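Local coordinates for protein esterase (Alcaligenes sp., PDB 1QLW) that probably hydrolyses carboxylic ester bonds, as a bacterial esterase of the alpha/beta hydrolase class, at residues 101-105 with 184-189. Residue numbers count along the deposited sequence, not the author numbering.
Sequences VIDQS and NPTVAN
How the loop that follows a strand's C-terminal end can dock on the first turn of a helix is well illustrated by residues 101-105 and 184-189. Val101 to Asp103 run extended in strand 99-103, between strands 43-57 and 65-68. Ile102, chi1 p, directs its CB toward the helix, and its CD1 meets Thr186 CG2 at 3.8 Å. Asp103 turns its CB away and salt-bridges Arg109 of the second subunit. In this alpha/beta hydrolase fold, helix 185-197 packs against the central, largely parallel sheet just before strand 200-205. Gln104 lies in the loop beyond, with phi/psi near -53/153; its CB lies 3.4 Å from Thr186 OG1, while its amide end hydrogen-bonds Tyr211 and Gln207. Ser105 (-49/136) marks the closest backbone approach, its CA 5.3 Å from that of Thr186. Here Ser105 N donates a 3.0 Å hydrogen bond to Thr186 OG1, with Thr186 in rotamer m. Ser105 OG, also m, sits 3.7 Å from Pro185 CB and hydrogen-bonds Asp48 O, an acceptor shared with Asn189 ND2.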
ATOM      1  N   VAL A 101       5.114   0.151   9.754  1.00 11.15           N
ATOM      2  CA  VAL A 101       4.799  -0.965   8.855  1.00 11.43           C
ATOM      3  C   VAL A 101       5.182  -0.534   7.449  1.00 11.02           C
ATOM      4  O   VAL A 101       4.617   0.434   6.915  1.00 11.84           O
ATOM      5  CB  VAL A 101       3.323  -1.367   8.932  1.00 12.24           C
ATOM      6  CG1 VAL A 101       3.032  -2.490   7.936  1.00 13.59           C
ATOM      7  CG2 VAL A 101       2.915  -1.797  10.340  1.00 14.35           C
ATOM      8  N   ILE A 102       6.126  -1.251   6.852  1.00 11.15           N
ATOM      9  CA  ILE A 102       6.668  -0.867   5.557  1.00 11.42           C
ATOM     10  C   ILE A 102       6.051  -1.653   4.411  1.00 10.88           C
ATOM     11  O   ILE A 102       5.487  -2.732   4.593  1.00 12.02           O
ATOM     12  CB  ILE A 102       8.208  -1.000   5.520  1.00 13.03           C
ATOM     13  CG1 ILE A 102       8.692  -2.445   5.501  1.00 16.94           C
ATOM     14  CG2 ILE A 102       8.821  -0.239   6.691  1.00 16.53           C
ATOM     15  CD1 ILE A 102       9.771  -2.819   4.567  1.00 20.41           C
ATOM     16  N   ASP A 103       6.189  -1.075   3.206  1.00 10.72           N
ATOM     17  CA  ASP A 103       6.181  -1.872   1.983  1.00 10.59           C
ATOM     18  C   ASP A 103       7.634  -1.876   1.482  1.00 10.24           C
ATOM     19  O   ASP A 103       8.247  -0.820   1.358  1.00 11.08           O
ATOM     20  CB  ASP A 103       5.269  -1.349   0.880  1.00 10.91           C
ATOM     21  CG  ASP A 103       3.793  -1.598   1.159  1.00 10.71           C
ATOM     22  OD1 ASP A 103       3.477  -2.453   2.031  1.00 12.25           O
ATOM     23  OD2 ASP A 103       2.944  -1.010   0.443  1.00 12.00           O
ATOM     24  N   GLN A 104       8.157  -3.079   1.229  1.00 10.91           N
ATOM     25  CA  GLN A 104       9.516  -3.182   0.722  1.00 11.00           C
ATOM     26  C   GLN A 104       9.715  -2.318  -0.517  1.00 10.71           C
ATOM     27  O   GLN A 104       8.776  -2.093  -1.288  1.00 11.21           O
ATOM     28  CB  GLN A 104       9.843  -4.605   0.293  1.00 11.00           C
ATOM     29  CG  GLN A 104      10.174  -5.592   1.395  1.00 11.19           C
ATOM     30  CD  GLN A 104      10.677  -6.901   0.833  1.00 10.57           C
ATOM     31  OE1 GLN A 104      11.479  -6.903  -0.119  1.00 11.62           O
ATOM     32  NE2 GLN A 104      10.227  -8.018   1.373  1.00 11.24           N
ATOM     33  N   SER A 105      10.951  -1.896  -0.731  1.00 11.81           N
ATOM     34  CA  SER A 105      11.292  -1.271  -2.007  1.00 11.79           C
ATOM     35  C   SER A 105      10.773  -2.156  -3.139  1.00 12.19           C
ATOM     36  O   SER A 105      10.909  -3.384  -3.107  1.00 12.86           O
ATOM     37  CB  SER A 105      12.805  -1.142  -2.099  1.00 13.59           C
ATOM     38  OG  SER A 105      13.324  -0.283  -1.109  1.00 14.37           O
ATOM     39  N   ASN A 184      18.817  -6.338  -1.029  1.00 12.39           N
ATOM     40  CA  ASN A 184      17.686  -5.576  -1.562  1.00 12.04           C
ATOM     41  C   ASN A 184      17.767  -4.158  -1.041  1.00 11.84           C
ATOM     42  O   ASN A 184      18.200  -3.925   0.083  1.00 12.14           O
ATOM     43  CB  ASN A 184      16.413  -6.287  -1.074  1.00 12.61           C
ATOM     44  CG  ASN A 184      15.157  -5.681  -1.669  1.00 12.67           C
ATOM     45  OD1 ASN A 184      14.722  -6.101  -2.768  1.00 15.76           O
ATOM     46  ND2 ASN A 184      14.605  -4.727  -0.997  1.00 11.95           N
ATOM     47  N   PRO A 185      17.304  -3.170  -1.801  1.00 12.37           N
ATOM     48  CA  PRO A 185      17.304  -1.778  -1.358  1.00 12.57           C
ATOM     49  C   PRO A 185      16.590  -1.527  -0.050  1.00 12.08           C
ATOM     50  O   PRO A 185      16.891  -0.554   0.673  1.00 12.64           O
ATOM     51  CB  PRO A 185      16.669  -1.017  -2.528  1.00 13.68           C
ATOM     52  CG  PRO A 185      17.051  -1.832  -3.726  1.00 14.32           C
ATOM     53  CD  PRO A 185      16.901  -3.251  -3.226  1.00 13.49           C
ATOM     54  N   THR A 186      15.651  -2.401   0.343  1.00 11.93           N
ATOM     55  CA  THR A 186      15.009  -2.278   1.644  1.00 11.69           C
ATOM     56  C   THR A 186      16.039  -2.261   2.765  1.00 11.49           C
ATOM     57  O   THR A 186      15.834  -1.605   3.784  1.00 12.41           O
ATOM     58  CB  THR A 186      14.009  -3.431   1.850  1.00 11.70           C
ATOM     59  OG1 THR A 186      13.034  -3.440   0.800  1.00 11.91           O
ATOM     60  CG2 THR A 186      13.287  -3.327   3.165  1.00 12.59           C
ATOM     61  N   VAL A 187      17.109  -3.035   2.635  1.00 11.80           N
ATOM     62  CA  VAL A 187      18.117  -3.139   3.694  1.00 12.37           C
ATOM     63  C   VAL A 187      18.716  -1.803   4.058  1.00 12.38           C
ATOM     64  O   VAL A 187      18.749  -1.432   5.244  1.00 13.47           O
ATOM     65  CB  VAL A 187      19.185  -4.157   3.247  1.00 13.29           C
ATOM     66  CG1 VAL A 187      20.392  -4.118   4.183  1.00 14.47           C
ATOM     67  CG2 VAL A 187      18.579  -5.561   3.217  1.00 14.69           C
ATOM     68  N   ALA A 188      19.208  -1.038   3.066  1.00 12.83           N
ATOM     69  CA  ALA A 188      19.751   0.271   3.366  1.00 13.38           C
ATOM     70  C   ALA A 188      18.679   1.210   3.906  1.00 13.07           C
ATOM     71  O   ALA A 188      18.939   2.050   4.761  1.00 13.97           O
ATOM     72  CB  ALA A 188      20.367   0.886   2.125  1.00 14.88           C
ATOM     73  N   ASN A 189      17.456   1.104   3.387  1.00 12.31           N
ATOM     74  CA  ASN A 189      16.368   1.948   3.872  1.00 12.85           C
ATOM     75  C   ASN A 189      16.020   1.646   5.320  1.00 12.21           C
ATOM     76  O   ASN A 189      15.677   2.565   6.072  1.00 12.87           O
ATOM     77  CB  ASN A 189      15.154   1.812   2.958  1.00 13.44           C
ATOM     78  CG  ASN A 189      15.403   2.486   1.619  1.00 13.37           C
ATOM     79  OD1 ASN A 189      16.116   3.478   1.550  1.00 15.04           O
ATOM     80  ND2 ASN A 189      14.790   1.940   0.583  1.00 14.48           N
TER